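Local coordinates for pseudouridylate synthase RPUSD4, mitochondrial (Homo sapiens, PDB 5UBA), which isomerises uridine to pseudouridine in mitochondrial RNAs, including the 16S ribosomal RNA, a modification required to assemble a functional mitochondrial ribosome, at residues Tyr177-Ser182 / Ala187-Gln192. Numbering follows the deposited sequence.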
loop_
_atom_site.group_PDB
_atom_site.type_symbol
_atom_site.label_atom_id
_atom_site.label_comp_id
_atom_site.label_asym_id
_atom_site.label_seq_id
_atom_site.Cartn_x
_atom_site.Cartn_y
_atom_site.Cartn_z
ATOM N N TYR A 177 13.630 1.038 2.177
ATOM C CA TYR A 177 12.976 0.605 3.411
ATOM C C TYR A 177 13.780 0.909 4.637
ATOM O O TYR A 177 14.998 1.003 4.575
ATOM C CB TYR A 177 12.642 -0.878 3.361
ATOM C CG TYR A 177 13.858 -1.766 3.495
ATOM C CD1 TYR A 177 14.606 -2.138 2.384
ATOM C CD2 TYR A 177 14.251 -2.223 4.746
ATOM C CE1 TYR A 177 15.738 -2.944 2.524
ATOM C CE2 TYR A 177 15.363 -3.042 4.890
ATOM C CZ TYR A 177 16.091 -3.399 3.770
ATOM O OH TYR A 177 17.237 -4.205 3.907
ATOM N N GLN A 178 13.081 1.049 5.756
ATOM C CA GLN A 178 13.683 1.304 7.048
ATOM C C GLN A 178 12.807 0.672 8.104
ATOM O O GLN A 178 11.623 1.036 8.230
ATOM C CB GLN A 178 13.730 2.815 7.285
ATOM C CG GLN A 178 14.102 3.254 8.681
ATOM C CD GLN A 178 15.534 2.982 9.000
ATOM O OE1 GLN A 178 16.422 3.605 8.420
ATOM N NE2 GLN A 178 15.779 2.061 9.933
ATOM N N VAL A 179 13.366 -0.222 8.897
ATOM C CA VAL A 179 12.656 -0.727 10.062
ATOM C C VAL A 179 12.477 0.410 11.072
ATOM O O VAL A 179 13.453 1.097 11.412
ATOM C CB VAL A 179 13.387 -1.921 10.710
ATOM C CG1 VAL A 179 12.798 -2.247 12.079
ATOM C CG2 VAL A 179 13.378 -3.120 9.767
ATOM N N LEU A 180 11.250 0.596 11.549
ATOM C CA LEU A 180 10.918 1.592 12.575
ATOM C C LEU A 180 10.879 1.014 13.986
ATOM O O LEU A 180 11.180 1.711 14.964
ATOM C CB LEU A 180 9.556 2.199 12.279
ATOM C CG LEU A 180 9.428 2.966 10.966
ATOM C CD1 LEU A 180 7.993 3.469 10.814
ATOM C CD2 LEU A 180 10.473 4.082 10.897
ATOM N N SER A 181 10.439 -0.229 14.071
ATOM C CA SER A 181 10.293 -0.954 15.334
ATOM C C SER A 181 10.395 -2.429 15.031
ATOM O O SER A 181 9.928 -2.872 13.977
ATOM C CB SER A 181 8.928 -0.664 15.970
ATOM O OG SER A 181 8.802 -1.319 17.219
ATOM N N SER A 182 10.966 -3.213 15.958
ATOM C CA SER A 182 11.043 -4.640 15.776
ATOM C C SER A 182 11.066 -5.414 17.084
ATOM O O SER A 182 11.450 -4.891 18.144
ATOM C CB SER A 182 12.235 -5.058 14.916
ATOM O OG SER A 182 13.450 -4.618 15.508
ATOM N N ALA A 187 8.262 -6.871 12.442
ATOM C CA ALA A 187 8.700 -5.502 12.320
ATOM C C ALA A 187 7.632 -4.548 11.796
ATOM O O ALA A 187 6.749 -4.967 11.057
ATOM C CB ALA A 187 9.921 -5.421 11.445
ATOM N N LEU A 188 7.702 -3.296 12.230
ATOM C CA LEU A 188 7.005 -2.182 11.581
ATOM C C LEU A 188 8.031 -1.558 10.651
ATOM O O LEU A 188 9.114 -1.147 11.129
ATOM C CB LEU A 188 6.519 -1.168 12.605
ATOM C CG LEU A 188 5.896 0.113 12.040
ATOM C CD1 LEU A 188 4.675 -0.182 11.175
ATOM C CD2 LEU A 188 5.563 1.094 13.167
ATOM N N VAL A 189 7.708 -1.473 9.364
ATOM C CA VAL A 189 8.669 -1.071 8.347
ATOM C C VAL A 189 8.101 0.089 7.534
ATOM O O VAL A 189 6.963 0.010 7.065
ATOM C CB VAL A 189 9.023 -2.230 7.388
ATOM C CG1 VAL A 189 10.133 -1.843 6.412
ATOM C CG2 VAL A 189 9.394 -3.501 8.158
ATOM N N GLU A 190 8.903 1.146 7.380
ATOM C CA GLU A 190 8.576 2.253 6.484
ATOM C C GLU A 190 9.144 1.948 5.108
ATOM O O GLU A 190 10.314 1.568 4.970
ATOM C CB GLU A 190 9.138 3.573 7.021
ATOM C CG GLU A 190 8.646 4.815 6.271
ATOM C CD GLU A 190 8.827 6.132 7.068
ATOM O OE1 GLU A 190 9.983 6.642 7.008
ATOM O OE2 GLU A 190 7.870 6.691 7.745
ATOM N N LEU A 191 8.308 2.087 4.089
ATOM C CA LEU A 191 8.662 1.761 2.716
ATOM C C LEU A 191 8.462 2.973 1.842
ATOM O O LEU A 191 7.453 3.679 1.981
ATOM C CB LEU A 191 7.732 0.668 2.228
ATOM C CG LEU A 191 7.702 -0.600 3.094
ATOM C CD1 LEU A 191 6.467 -1.418 2.843
ATOM C CD2 LEU A 191 8.966 -1.380 2.822
ATOM N N GLN A 192 9.378 3.183 0.908
ATOM C CA GLN A 192 9.222 4.241 -0.071
ATOM C C GLN A 192 9.466 3.620 -1.413
ATOM O O GLN A 192 10.639 3.442 -1.799
ATOM C CB GLN A 192 10.154 5.435 0.183
ATOM C CG GLN A 192 9.991 6.484 -0.919
ATOM C CD GLN A 192 10.763 7.760 -0.713
ATOM O OE1 GLN A 192 11.399 7.984 0.310
ATOM N NE2 GLN A 192 10.700 8.624 -1.721
#
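L180 and S181 both sit opposite L188, a classic beta bulge in the antiparallel hairpin of strands 175-182 and 186-193. The hairpin belongs to the mixed sheet of the RluA-family pseudouridine synthase domain. At the bulge L188 O takes two N-H groups: L180 N at 2.8 Å, and S181 N in a weak bond of 3.4 Å. L188 N returns a bond to S181 O. Before the bulge the pairing is regular, with Q178 N bonded to E190 O and E190 N to Q178 O, each at 2.9 Å.

The tight face carries the buried Y177, A187, V189 and L191. CD2 of L191 meets CB of Y177 at 3.7 Å. Helix 200-209 covers this end, with L201 and L205 on L191 and L209 on Y177. The Y177 hydroxyl bonds to P125 O.

On the other face L188 is buried, but L180, S181 and E190 are partly exposed. L180 lies across this face, its CD1 4.1 Å from CD2 of L188 and 4.0 Å from CB of E190. W116 also touches L180, and its NE1 bonds to E190 OE2. A serine in place of L180 would probably leave a gap between L188 and the CB of E190. Q178 is exposed and turns back on its own strand. A bend at chi2 (70°) lets its NE2 donate to V179 O at 2.9 Å, with V179 O lying nearly in the plane of the Q178 side-chain amide.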